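Local coordinates for protein ATP:cob(I)alamin adenosyltransferase, putative (Burkholderia thailandensis, PDB 2ZHY) that probably transfers the adenosyl group of ATP to the cobalt of cobalamin, making adenosylcobalamin, and works as a homotrimer, at residues V127-E132 with L155-F160; S44-L49 with H122-V127. All coordinates share one frame; numbering follows the deposited sequence.

Contact 1. Residues V127-E132 with L155-F160; sequences VCRRAE and LSDLLF
Cys128 and Ser156 meet where segments 127-132 and 155-160 come closest, on helices 116-139 and 146-169, their CA atoms 5.7 Å apart. This is the tight, inner side of the contact. With SG anti to the backbone N (chi1 -174°), the thiol of Cys128 reaches across to lie against Leu155, its sulfur 3.8 Å from Leu155 CG, while Cys128 CB rests on Leu159 CD1 at 3.9 Å. Leu42 of helix 31-50 closes over Cys128 and Leu155 from within the bundle. Ser156 OG lies 3.3 Å from Cys128 SG and is hydrogen-bonded to Val152 O, one turn back in its own helix. The two segments run antiparallel at 174° with axes 9.4 Å apart, neighbouring members of the helical bundle of PduO-type adenosyltransferases, and their polar side belongs to the ATP and magnesium site. There Arg129, partly exposed like Asp157, has its chain bent at chi2 and lays one face of its guanidinium over Ser156 CB, which stands 3.2 Å from Arg129 NE. Its two terminal nitrogens are held unequally. Arg129 NH1 gives a short hydrogen bond of 2.7 Å to Glu132 OE1, in the guanidinium plane and on the syn lone pair of the carboxylate; Arg129 NH2 reaches Asp157 OD1 in a looser salt bridge of 3.3 Å, the two planes turned 78° apart. Both acids have a second cationic partner on a neighbouring subunit, Glu132 pairing with its Lys28 and Asp157 with its Arg11, residues that also bind ATP.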
ATOM      1  N   VAL B 127      -0.380   1.096  -6.493  1.00 15.24           N
ATOM      2  CA  VAL B 127      -0.217   2.136  -5.491  1.00 14.98           C
ATOM      3  C   VAL B 127      -0.043   3.468  -6.212  1.00 15.85           C
ATOM      4  O   VAL B 127      -0.456   4.517  -5.709  1.00 16.12           O
ATOM      5  CB  VAL B 127       1.004   1.870  -4.594  1.00 14.22           C
ATOM      6  CG1 VAL B 127       1.165   3.007  -3.587  1.00 13.83           C
ATOM      7  CG2 VAL B 127       0.821   0.541  -3.855  1.00 15.81           C
ATOM      8  N   CYS B 128       0.565   3.416  -7.396  1.00 16.66           N
ATOM      9  CA  CYS B 128       0.765   4.622  -8.192  1.00 17.38           C
ATOM     10  C   CYS B 128      -0.605   5.146  -8.614  1.00 17.14           C
ATOM     11  O   CYS B 128      -0.871   6.342  -8.533  1.00 18.26           O
ATOM     12  CB  CYS B 128       1.618   4.325  -9.427  1.00 15.48           C
ATOM     13  SG  CYS B 128       2.054   5.817 -10.389  1.00 20.33           S
ATOM     14  N   ARG B 129      -1.477   4.241  -9.058  1.00 17.13           N
ATOM     15  CA  ARG B 129      -2.828   4.618  -9.460  1.00 16.66           C
ATOM     16  C   ARG B 129      -3.576   5.191  -8.258  1.00 16.35           C
ATOM     17  O   ARG B 129      -4.356   6.129  -8.392  1.00 16.73           O
ATOM     18  CB  ARG B 129      -3.579   3.403 -10.013  1.00 18.13           C
ATOM     19  CG  ARG B 129      -3.154   2.987 -11.416  1.00 24.18           C
ATOM     20  CD  ARG B 129      -3.441   4.098 -12.412  1.00 31.15           C
ATOM     21  NE  ARG B 129      -3.185   3.693 -13.794  1.00 34.98           N
ATOM     22  CZ  ARG B 129      -3.107   4.539 -14.819  1.00 37.43           C
ATOM     23  NH1 ARG B 129      -3.270   5.845 -14.627  1.00 36.20           N
ATOM     24  NH2 ARG B 129      -2.851   4.080 -16.041  1.00 38.71           N
ATOM     25  N   ARG B 130      -3.341   4.615  -7.084  1.00 16.71           N
ATOM     26  CA  ARG B 130      -3.974   5.096  -5.863  1.00 16.65           C
ATOM     27  C   ARG B 130      -3.521   6.532  -5.575  1.00 16.15           C
ATOM     28  O   ARG B 130      -4.321   7.384  -5.184  1.00 17.90           O
ATOM     29  CB  ARG B 130      -3.602   4.189  -4.685  1.00 14.83           C
ATOM     30  CG  ARG B 130      -4.056   4.712  -3.335  1.00 16.80           C
ATOM     31  CD  ARG B 130      -4.562   3.575  -2.444  1.00 15.20           C
ATOM     32  NE  ARG B 130      -3.547   2.556  -2.167  1.00 16.24           N
ATOM     33  CZ  ARG B 130      -2.519   2.713  -1.335  1.00 16.30           C
ATOM     34  NH1 ARG B 130      -2.342   3.860  -0.684  1.00 15.24           N
ATOM     35  NH2 ARG B 130      -1.686   1.703  -1.125  1.00 14.46           N
ATOM     36  N   ALA B 131      -2.234   6.800  -5.770  1.00 16.54           N
ATOM     37  CA  ALA B 131      -1.706   8.140  -5.529  1.00 16.54           C
ATOM     38  C   ALA B 131      -2.319   9.101  -6.546  1.00 17.54           C
ATOM     39  O   ALA B 131      -2.594  10.260  -6.233  1.00 18.26           O
ATOM     40  CB  ALA B 131      -0.182   8.136  -5.657  1.00 16.00           C
ATOM     41  N   GLU B 132      -2.528   8.615  -7.766  1.00 17.62           N
ATOM     42  CA  GLU B 132      -3.118   9.450  -8.806  1.00 18.41           C
ATOM     43  C   GLU B 132      -4.539   9.854  -8.420  1.00 18.47           C
ATOM     44  O   GLU B 132      -4.945  10.987  -8.659  1.00 17.61           O
ATOM     45  CB  GLU B 132      -3.132   8.722 -10.153  1.00 17.11           C
ATOM     46  CG  GLU B 132      -3.886   9.483 -11.253  1.00 19.42           C
ATOM     47  CD  GLU B 132      -3.788   8.809 -12.615  1.00 22.74           C
ATOM     48  OE1 GLU B 132      -3.808   7.563 -12.663  1.00 23.38           O
ATOM     49  OE2 GLU B 132      -3.700   9.527 -13.637  1.00 21.86           O
ATOM     50  N   LEU B 155       3.662   7.139 -15.138  1.00 18.37           N
ATOM     51  CA  LEU B 155       4.409   6.191 -14.316  1.00 17.99           C
ATOM     52  C   LEU B 155       3.630   4.887 -14.127  1.00 18.52           C
ATOM     53  O   LEU B 155       4.218   3.806 -14.142  1.00 18.10           O
ATOM     54  CB  LEU B 155       4.741   6.811 -12.953  1.00 17.21           C
ATOM     55  CG  LEU B 155       5.505   5.946 -11.938  1.00 16.17           C
ATOM     56  CD1 LEU B 155       6.761   5.382 -12.586  1.00 15.30           C
ATOM     57  CD2 LEU B 155       5.863   6.783 -10.706  1.00 12.89           C
ATOM     58  N   SER B 156       2.313   4.987 -13.946  1.00 19.41           N
ATOM     59  CA  SER B 156       1.481   3.797 -13.785  1.00 19.14           C
ATOM     60  C   SER B 156       1.697   2.889 -14.996  1.00 18.74           C
ATOM     61  O   SER B 156       1.932   1.695 -14.854  1.00 18.44           O
ATOM     62  CB  SER B 156      -0.006   4.173 -13.693  1.00 17.89           C
ATOM     63  OG  SER B 156      -0.276   4.929 -12.527  1.00 24.28           O
ATOM     64  N   ASP B 157       1.619   3.464 -16.191  1.00 20.26           N
ATOM     65  CA  ASP B 157       1.815   2.687 -17.411  1.00 21.61           C
ATOM     66  C   ASP B 157       3.235   2.150 -17.542  1.00 20.87           C
ATOM     67  O   ASP B 157       3.442   1.060 -18.081  1.00 21.35           O
ATOM     68  CB  ASP B 157       1.476   3.527 -18.646  1.00 26.02           C
ATOM     69  CG  ASP B 157      -0.001   3.843 -18.741  1.00 29.20           C
ATOM     70  OD1 ASP B 157      -0.818   2.958 -18.404  1.00 31.33           O
ATOM     71  OD2 ASP B 157      -0.346   4.965 -19.161  1.00 31.47           O
ATOM     72  N   LEU B 158       4.211   2.911 -17.052  1.00 20.06           N
ATOM     73  CA  LEU B 158       5.608   2.499 -17.126  1.00 20.24           C
ATOM     74  C   LEU B 158       5.877   1.332 -16.177  1.00 20.20           C
ATOM     75  O   LEU B 158       6.635   0.425 -16.501  1.00 19.90           O
ATOM     76  CB  LEU B 158       6.535   3.679 -16.801  1.00 18.63           C
ATOM     77  CG  LEU B 158       8.040   3.395 -16.863  1.00 19.63           C
ATOM     78  CD1 LEU B 158       8.399   2.827 -18.241  1.00 17.45           C
ATOM     79  CD2 LEU B 158       8.822   4.683 -16.571  1.00 17.88           C
ATOM     80  N   LEU B 159       5.248   1.349 -15.005  1.00 20.62           N
ATOM     81  CA  LEU B 159       5.427   0.260 -14.044  1.00 18.91           C
ATOM     82  C   LEU B 159       4.813  -1.028 -14.617  1.00 19.79           C
ATOM     83  O   LEU B 159       5.322  -2.128 -14.394  1.00 19.46           O
ATOM     84  CB  LEU B 159       4.785   0.637 -12.702  1.00 17.03           C
ATOM     85  CG  LEU B 159       5.564   1.740 -11.973  1.00 14.61           C
ATOM     86  CD1 LEU B 159       4.722   2.364 -10.868  1.00 15.81           C
ATOM     87  CD2 LEU B 159       6.866   1.138 -11.415  1.00 11.93           C
ATOM     88  N   PHE B 160       3.723  -0.887 -15.363  1.00 18.78           N
ATOM     89  CA  PHE B 160       3.091  -2.041 -16.002  1.00 20.47           C
ATOM     90  C   PHE B 160       4.094  -2.618 -17.010  1.00 20.20           C
ATOM     91  O   PHE B 160       4.354  -3.822 -17.037  1.00 19.67           O
ATOM     92  CB  PHE B 160       1.822  -1.602 -16.742  1.00 20.03           C
ATOM     93  CG  PHE B 160       1.165  -2.699 -17.538  1.00 23.35           C
ATOM     94  CD1 PHE B 160       0.325  -3.623 -16.917  1.00 23.75           C
ATOM     95  CD2 PHE B 160       1.379  -2.805 -18.911  1.00 21.73           C
ATOM     96  CE1 PHE B 160      -0.295  -4.636 -17.653  1.00 25.08           C
ATOM     97  CE2 PHE B 160       0.769  -3.814 -19.655  1.00 22.94           C
ATOM     98  CZ  PHE B 160      -0.071  -4.731 -19.028  1.00 23.79           C
TER

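Contact 2. Residues S44-L49 with H122-V127; sequences SQIGVL and HVCRTV
Gln45 and Cys124 have the nearest CA atoms of the two segments, 5.8 Å apart; the segments lie on helices 31-50 and 116-139. Cys124 SG, beside its backbone N at chi1 -70°, comes up against the backbone of the opposing helix, 3.5 Å from Gln45 O and 3.8 Å from Gln45 CB. The Gln45 chain folds over at chi2 (-65°), which brings its amide carbon CD to 4.0 Å from Val123 CG1; further back, Gln45 CG touches Val127 CG2 at 4.2 Å, the two side chains crossing at about a right angle. Val123 of a neighbouring subunit also packs on Gln45. CG1 of Ile46 lies 3.8 Å from Cys124 SG, while the side chain also leans on Ile65 and Leu69 of helix 56-77. One turn past Gln45, Leu49 CB lies 4.3 Å from Cys124 SG, and the Leu49 side chain also touches Leu120 and Ala121 on the partner helix. Cys124 thus fits among Gln45, Ile46 and Leu49, with no hydrogen bond joining the segments. This close antiparallel pairing, at 171° with axes 9.2 Å apart, belongs to the helical-bundle core of the PduO-type adenosyltransferase subunit.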
ATOM      1  N   SER B  44       8.022   4.325  -1.507  1.00 16.80           N
ATOM      2  CA  SER B  44       8.522   3.292  -0.613  1.00 16.21           C
ATOM      3  C   SER B  44       8.394   1.900  -1.248  1.00 16.05           C
ATOM      4  O   SER B  44       9.302   1.075  -1.121  1.00 15.81           O
ATOM      5  CB  SER B  44       7.782   3.361   0.727  1.00 18.33           C
ATOM      6  OG  SER B  44       7.991   4.631   1.338  1.00 20.00           O
ATOM      7  N   GLN B  45       7.283   1.633  -1.932  1.00 14.74           N
ATOM      8  CA  GLN B  45       7.111   0.335  -2.583  1.00 16.85           C
ATOM      9  C   GLN B  45       8.160   0.165  -3.679  1.00 15.90           C
ATOM     10  O   GLN B  45       8.661  -0.936  -3.901  1.00 15.97           O
ATOM     11  CB  GLN B  45       5.707   0.184  -3.191  1.00 16.59           C
ATOM     12  CG  GLN B  45       4.601  -0.159  -2.180  1.00 16.77           C
ATOM     13  CD  GLN B  45       4.763  -1.531  -1.524  1.00 17.38           C
ATOM     14  OE1 GLN B  45       5.601  -2.337  -1.922  1.00 21.14           O
ATOM     15  NE2 GLN B  45       3.943  -1.797  -0.520  1.00 18.30           N
ATOM     16  N   ILE B  46       8.490   1.250  -4.369  1.00 16.46           N
ATOM     17  CA  ILE B  46       9.506   1.170  -5.417  1.00 17.60           C
ATOM     18  C   ILE B  46      10.840   0.838  -4.753  1.00 16.70           C
ATOM     19  O   ILE B  46      11.651   0.100  -5.308  1.00 17.88           O
ATOM     20  CB  ILE B  46       9.608   2.499  -6.217  1.00 19.29           C
ATOM     21  CG1 ILE B  46       8.390   2.626  -7.145  1.00 19.43           C
ATOM     22  CG2 ILE B  46      10.908   2.542  -7.027  1.00 19.31           C
ATOM     23  CD1 ILE B  46       8.263   3.982  -7.838  1.00 16.48           C
ATOM     24  N   GLY B  47      11.047   1.370  -3.552  1.00 16.90           N
ATOM     25  CA  GLY B  47      12.271   1.089  -2.828  1.00 19.06           C
ATOM     26  C   GLY B  47      12.364  -0.401  -2.536  1.00 19.46           C
ATOM     27  O   GLY B  47      13.461  -0.965  -2.502  1.00 18.91           O
ATOM     28  N   VAL B  48      11.217  -1.046  -2.326  1.00 19.05           N
ATOM     29  CA  VAL B  48      11.202  -2.487  -2.062  1.00 19.28           C
ATOM     30  C   VAL B  48      11.559  -3.216  -3.353  1.00 19.20           C
ATOM     31  O   VAL B  48      12.329  -4.178  -3.345  1.00 20.38           O
ATOM     32  CB  VAL B  48       9.818  -2.955  -1.559  1.00 17.95           C
ATOM     33  CG1 VAL B  48       9.803  -4.475  -1.370  1.00 16.86           C
ATOM     34  CG2 VAL B  48       9.498  -2.270  -0.250  1.00 16.60           C
ATOM     35  N   LEU B  49      11.007  -2.742  -4.467  1.00 19.23           N
ATOM     36  CA  LEU B  49      11.292  -3.333  -5.770  1.00 19.44           C
ATOM     37  C   LEU B  49      12.799  -3.207  -6.058  1.00 19.57           C
ATOM     38  O   LEU B  49      13.416  -4.126  -6.605  1.00 20.91           O
ATOM     39  CB  LEU B  49      10.511  -2.599  -6.867  1.00 19.14           C
ATOM     40  CG  LEU B  49      10.064  -3.353  -8.131  1.00 23.21           C
ATOM     41  CD1 LEU B  49      10.093  -2.380  -9.300  1.00 16.54           C
ATOM     42  CD2 LEU B  49      10.946  -4.561  -8.419  1.00 19.48           C
ATOM     43  N   HIS B 122       3.934  -4.621 -10.230  1.00 19.02           N
ATOM     44  CA  HIS B 122       2.487  -4.476 -10.379  1.00 17.80           C
ATOM     45  C   HIS B 122       1.884  -3.837  -9.130  1.00 16.72           C
ATOM     46  O   HIS B 122       0.934  -3.071  -9.222  1.00 17.72           O
ATOM     47  CB  HIS B 122       1.839  -5.837 -10.660  1.00 16.88           C
ATOM     48  CG  HIS B 122       1.873  -6.229 -12.107  1.00 16.61           C
ATOM     49  ND1 HIS B 122       1.154  -5.559 -13.072  1.00 17.28           N
ATOM     50  CD2 HIS B 122       2.565  -7.194 -12.756  1.00 18.68           C
ATOM     51  CE1 HIS B 122       1.403  -6.094 -14.255  1.00 18.45           C
ATOM     52  NE2 HIS B 122       2.257  -7.087 -14.090  1.00 17.19           N
ATOM     53  N   VAL B 123       2.431  -4.152  -7.960  1.00 16.47           N
ATOM     54  CA  VAL B 123       1.946  -3.545  -6.723  1.00 16.25           C
ATOM     55  C   VAL B 123       2.252  -2.046  -6.812  1.00 16.82           C
ATOM     56  O   VAL B 123       1.390  -1.206  -6.532  1.00 16.05           O
ATOM     57  CB  VAL B 123       2.647  -4.146  -5.472  1.00 13.96           C
ATOM     58  CG1 VAL B 123       2.351  -3.296  -4.244  1.00 18.91           C
ATOM     59  CG2 VAL B 123       2.152  -5.577  -5.228  1.00 13.53           C
ATOM     60  N   CYS B 124       3.475  -1.712  -7.219  1.00 16.35           N
ATOM     61  CA  CYS B 124       3.870  -0.309  -7.356  1.00 16.70           C
ATOM     62  C   CYS B 124       2.889   0.392  -8.302  1.00 16.26           C
ATOM     63  O   CYS B 124       2.437   1.503  -8.030  1.00 16.84           O
ATOM     64  CB  CYS B 124       5.301  -0.201  -7.902  1.00 15.78           C
ATOM     65  SG  CYS B 124       6.594  -0.740  -6.742  1.00 17.81           S
ATOM     66  N   ARG B 125       2.552  -0.278  -9.401  1.00 14.40           N
ATOM     67  CA  ARG B 125       1.610   0.258 -10.382  1.00 16.69           C
ATOM     68  C   ARG B 125       0.253   0.588  -9.748  1.00 16.71           C
ATOM     69  O   ARG B 125      -0.321   1.641 -10.030  1.00 15.57           O
ATOM     70  CB  ARG B 125       1.407  -0.749 -11.526  1.00 14.82           C
ATOM     71  CG  ARG B 125       0.327  -0.366 -12.558  1.00 17.51           C
ATOM     72  CD  ARG B 125       0.103  -1.493 -13.573  1.00 18.21           C
ATOM     73  NE  ARG B 125      -0.376  -2.718 -12.925  1.00 20.02           N
ATOM     74  CZ  ARG B 125      -1.635  -2.925 -12.536  1.00 20.59           C
ATOM     75  NH1 ARG B 125      -2.566  -2.001 -12.739  1.00 19.40           N
ATOM     76  NH2 ARG B 125      -1.959  -4.046 -11.901  1.00 19.40           N
ATOM     77  N   THR B 126      -0.266  -0.303  -8.902  1.00 15.74           N
ATOM     78  CA  THR B 126      -1.565  -0.059  -8.279  1.00 16.08           C
ATOM     79  C   THR B 126      -1.482   1.044  -7.230  1.00 15.61           C
ATOM     80  O   THR B 126      -2.403   1.843  -7.092  1.00 14.80           O
ATOM     81  CB  THR B 126      -2.167  -1.352  -7.643  1.00 14.26           C
ATOM     82  OG1 THR B 126      -1.308  -1.838  -6.607  1.00 17.20           O
ATOM     83  CG2 THR B 126      -2.342  -2.434  -8.709  1.00 14.60           C
ATOM     84  N   VAL B 127      -0.380   1.096  -6.493  1.00 15.24           N
ATOM     85  CA  VAL B 127      -0.217   2.136  -5.491  1.00 14.98           C
ATOM     86  C   VAL B 127      -0.043   3.468  -6.212  1.00 15.85           C
ATOM     87  O   VAL B 127      -0.456   4.517  -5.709  1.00 16.12           O
ATOM     88  CB  VAL B 127       1.004   1.870  -4.594  1.00 14.22           C
ATOM     89  CG1 VAL B 127       1.165   3.007  -3.587  1.00 13.83           C
ATOM     90  CG2 VAL B 127       0.821   0.541  -3.855  1.00 15.81           C
TER

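In the fold
Helix 116-139 serves both contacts: its residues 122-127 pair with helix 31-50 in contact 2, and residues 127-132, a turn further on, with helix 146-169 in contact 1. The centres lie 9 Å apart, and the contacts touch directly, through Leu159 CD1 against the backbone of Cys124 and Arg125 and through Phe160 CB against Arg125 CD. The second segment of contact 2 ends at Val127, where the first segment of contact 1 starts, and the order along the chain is 44-49, 122-127, 127-132, 155-160. Helix 116-139 therefore packs antiparallel against two partners in one bundle. Both contacts also reach a neighbouring subunit, where contact 1 helps form the nucleotide site and contact 2 lies at the trimer interface.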